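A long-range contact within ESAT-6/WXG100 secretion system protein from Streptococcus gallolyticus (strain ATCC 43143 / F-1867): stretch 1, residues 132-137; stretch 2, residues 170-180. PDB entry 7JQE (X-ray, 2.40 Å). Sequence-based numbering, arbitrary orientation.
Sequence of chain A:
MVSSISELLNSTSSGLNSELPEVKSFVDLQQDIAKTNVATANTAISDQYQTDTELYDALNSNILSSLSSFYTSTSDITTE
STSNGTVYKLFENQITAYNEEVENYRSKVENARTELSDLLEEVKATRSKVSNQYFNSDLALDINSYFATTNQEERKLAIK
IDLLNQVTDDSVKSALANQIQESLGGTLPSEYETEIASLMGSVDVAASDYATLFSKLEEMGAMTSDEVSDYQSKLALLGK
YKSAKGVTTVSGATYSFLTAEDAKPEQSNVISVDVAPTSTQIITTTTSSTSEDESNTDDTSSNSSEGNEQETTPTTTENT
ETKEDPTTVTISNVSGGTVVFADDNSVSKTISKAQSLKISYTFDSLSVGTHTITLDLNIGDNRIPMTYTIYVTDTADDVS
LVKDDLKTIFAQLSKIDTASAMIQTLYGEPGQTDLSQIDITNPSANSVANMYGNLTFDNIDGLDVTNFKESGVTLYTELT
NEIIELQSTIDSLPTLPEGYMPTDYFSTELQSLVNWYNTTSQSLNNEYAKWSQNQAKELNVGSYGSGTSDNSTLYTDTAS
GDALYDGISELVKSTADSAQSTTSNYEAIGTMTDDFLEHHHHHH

Stretch 1, residues 132-137: NQYFNS
Stretch 2 (170-180) DSVKSALANQI

Stretch 1 carries the last part of a helix that begins earlier in the chain. N132, Q133 and Y134 are helical, with phi/psi of -68/-38, -63/-48 and -98/-31. F135 follows at -108/-12. N136 then leaves helical geometry with positive phi, 79/2, and S137 is extended at -148/-174. A weak backbone hydrogen bond runs from N136 N to N132 O, 3.3 Å.

Stretch 2 is helical from D170, again continuing from earlier in the chain. Phi stays between -67 and -58 from D170 to A177, with psi near -40. Regular bonds include S174 N to D170 O at 2.9 Å, A175 N to S171 O at 3.0 Å and N178 N to S174 O at 3.0 Å. Q179 N makes only weak bonds, to A175 O at 3.4 Å and L176 O at 3.0 Å. I180 lies outside the helix at -126/46.

The register is set by two close approaches: F135 CA to V172 CA, 5.0 Å, and N136 CA to A175 CA, 4.8 Å. The contact buries 385 Å², both sides summed. No clear hydrogen bond crosses it, so packing dominates.

A175 is central. Its CA-to-CB bond points toward stretch 1, and its small methyl fits against the backbone there. A175 CB lies 3.3 Å from both Q133 O and Y134 O, and 3.8 Å from N136 N. Y134 O also approaches V172 CA, at 3.7 Å.

Y134 and F135 point away from stretch 2, both with chi1 m, and both are buried. Y134 chi2 is 86° and F135 chi2 is -33°. The edge of the F135 ring still meets V172, whose chi1 is t: F135 CD1 to V172 CG2 is 4.3 Å, an apolar contact. F135 O lies 3.5 Å from S171 CB.

N136 points toward stretch 2, with chi1 t (-156°) and chi2 29°. Its CB is 3.6 Å from S171 O, and its ND2 is 3.5 Å from S174 CB. N136 OD1 lies 3.1 Å from N178 ND2, but the angle is too poor for a hydrogen bond. N178 has chi1 m and chi2 -30°. S174, chi1 m, turns its hydroxyl back to its own helix: S174 OG donates to D170 O at 3.1 Å. This satisfies the hydroxyl locally.

Q133 starts sideways, but its end comes nearer to stretch 2. Its chi angles are -77°, -81° and -73°. Q179 points toward stretch 1 with -53°, -67° and -69°. These folded chains bring the two amide groups close together.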

# COMPACT_ATOMS: atom_id res chain seq x y z
N ASN A 132 37.65 18.56 22.42
CA ASN A 132 36.26 18.91 22.18
C ASN A 132 35.71 18.21 20.95
O ASN A 132 34.55 17.78 20.94
CB ASN A 132 36.11 20.43 22.05
CG ASN A 132 36.08 21.14 23.39
OD1 ASN A 132 35.37 20.72 24.31
ND2 ASN A 132 36.87 22.20 23.51
N GLN A 133 36.52 18.08 19.90
CA GLN A 133 36.06 17.44 18.67
C GLN A 133 35.67 15.99 18.91
O GLN A 133 34.60 15.54 18.48
CB GLN A 133 37.14 17.54 17.59
CG GLN A 133 37.27 18.89 16.91
CD GLN A 133 36.23 19.10 15.83
OE1 GLN A 133 36.31 18.50 14.75
NE2 GLN A 133 35.24 19.94 16.11
N TYR A 134 36.54 15.23 19.59
CA TYR A 134 36.40 13.79 19.68
C TYR A 134 35.74 13.30 20.96
O TYR A 134 35.06 12.27 20.94
CB TYR A 134 37.77 13.11 19.55
CG TYR A 134 38.42 13.27 18.20
CD1 TYR A 134 39.19 14.39 17.90
CD2 TYR A 134 38.28 12.30 17.22
CE1 TYR A 134 39.79 14.54 16.66
CE2 TYR A 134 38.87 12.44 15.97
CZ TYR A 134 39.63 13.56 15.70
OH TYR A 134 40.22 13.70 14.46
N PHE A 135 35.91 14.01 22.07
CA PHE A 135 35.40 13.56 23.35
C PHE A 135 34.21 14.36 23.84
O PHE A 135 33.57 13.94 24.82
CB PHE A 135 36.52 13.62 24.41
CG PHE A 135 37.74 12.82 24.06
CD1 PHE A 135 37.62 11.64 23.34
CD2 PHE A 135 39.00 13.24 24.44
CE1 PHE A 135 38.74 10.89 23.01
CE2 PHE A 135 40.13 12.50 24.12
CZ PHE A 135 40.00 11.33 23.41
N ASN A 136 33.89 15.49 23.22
CA ASN A 136 32.73 16.33 23.49
C ASN A 136 32.93 17.20 24.72
O ASN A 136 32.01 17.93 25.09
CB ASN A 136 31.44 15.50 23.67
CG ASN A 136 30.19 16.31 23.38
OD1 ASN A 136 30.22 17.25 22.58
ND2 ASN A 136 29.09 15.95 24.03
N SER A 137 34.10 17.16 25.36
CA SER A 137 34.44 18.08 26.44
C SER A 137 35.95 18.32 26.38
O SER A 137 36.63 17.88 25.46
CB SER A 137 33.99 17.52 27.79
OG SER A 137 34.75 16.38 28.16
N ASP A 170 29.60 6.88 25.20
CA ASP A 170 28.48 7.78 24.95
C ASP A 170 28.97 9.18 24.60
O ASP A 170 28.45 9.81 23.67
CB ASP A 170 27.55 7.83 26.17
CG ASP A 170 26.66 6.60 26.26
OD1 ASP A 170 26.38 5.98 25.21
OD2 ASP A 170 26.23 6.27 27.39
N SER A 171 29.96 9.68 25.34
CA SER A 171 30.51 11.00 25.04
C SER A 171 31.05 11.06 23.62
O SER A 171 30.81 12.02 22.89
CB SER A 171 31.59 11.37 26.05
OG SER A 171 31.07 11.33 27.37
N VAL A 172 31.77 10.01 23.20
CA VAL A 172 32.29 9.97 21.84
C VAL A 172 31.14 9.94 20.84
O VAL A 172 31.20 10.58 19.78
CB VAL A 172 33.23 8.76 21.66
CG1 VAL A 172 33.74 8.69 20.23
CG2 VAL A 172 34.39 8.84 22.64
N LYS A 173 30.07 9.20 21.15
CA LYS A 173 28.93 9.14 20.25
C LYS A 173 28.31 10.52 20.06
O LYS A 173 27.97 10.91 18.94
CB LYS A 173 27.90 8.14 20.77
CG LYS A 173 26.82 7.78 19.77
CD LYS A 173 25.93 6.65 20.28
CE LYS A 173 24.99 6.14 19.19
NZ LYS A 173 24.11 5.04 19.69
N SER A 174 28.18 11.28 21.15
CA SER A 174 27.67 12.64 21.03
C SER A 174 28.61 13.52 20.21
O SER A 174 28.17 14.35 19.42
CB SER A 174 27.46 13.25 22.42
OG SER A 174 26.76 12.36 23.27
N ALA A 175 29.92 13.33 20.38
CA ALA A 175 30.88 14.12 19.61
C ALA A 175 30.81 13.77 18.13
O ALA A 175 30.89 14.66 17.28
CB ALA A 175 32.30 13.93 20.16
N LEU A 176 30.67 12.48 17.81
CA LEU A 176 30.53 12.10 16.41
C LEU A 176 29.23 12.63 15.83
O LEU A 176 29.20 13.10 14.68
CB LEU A 176 30.61 10.58 16.27
CG LEU A 176 30.59 10.03 14.85
CD1 LEU A 176 31.80 10.53 14.05
CD2 LEU A 176 30.53 8.50 14.86
N ALA A 177 28.14 12.57 16.60
CA ALA A 177 26.88 13.14 16.14
C ALA A 177 27.02 14.62 15.83
O ALA A 177 26.46 15.11 14.83
CB ALA A 177 25.79 12.91 17.19
N ASN A 178 27.76 15.36 16.66
CA ASN A 178 27.93 16.79 16.42
C ASN A 178 28.59 17.06 15.07
O ASN A 178 28.38 18.12 14.48
CB ASN A 178 28.75 17.43 17.54
CG ASN A 178 27.96 17.59 18.82
OD1 ASN A 178 26.74 17.76 18.78
ND2 ASN A 178 28.65 17.54 19.95
N GLN A 179 29.38 16.11 14.57
CA GLN A 179 30.04 16.29 13.28
C GLN A 179 29.09 16.10 12.11
O GLN A 179 29.39 16.56 11.00
CB GLN A 179 31.22 15.32 13.15
CG GLN A 179 32.21 15.39 14.31
CD GLN A 179 32.96 16.71 14.36
OE1 GLN A 179 33.78 17.00 13.50
NE2 GLN A 179 32.66 17.51 15.38
N ILE A 180 27.95 15.43 12.32
CA ILE A 180 26.95 15.26 11.27
C ILE A 180 25.61 15.75 11.78
O ILE A 180 24.58 15.10 11.59
CB ILE A 180 26.88 13.80 10.78
CG1 ILE A 180 26.77 12.84 11.97
CG2 ILE A 180 28.08 13.46 9.92
CD1 ILE A 180 26.50 11.41 11.56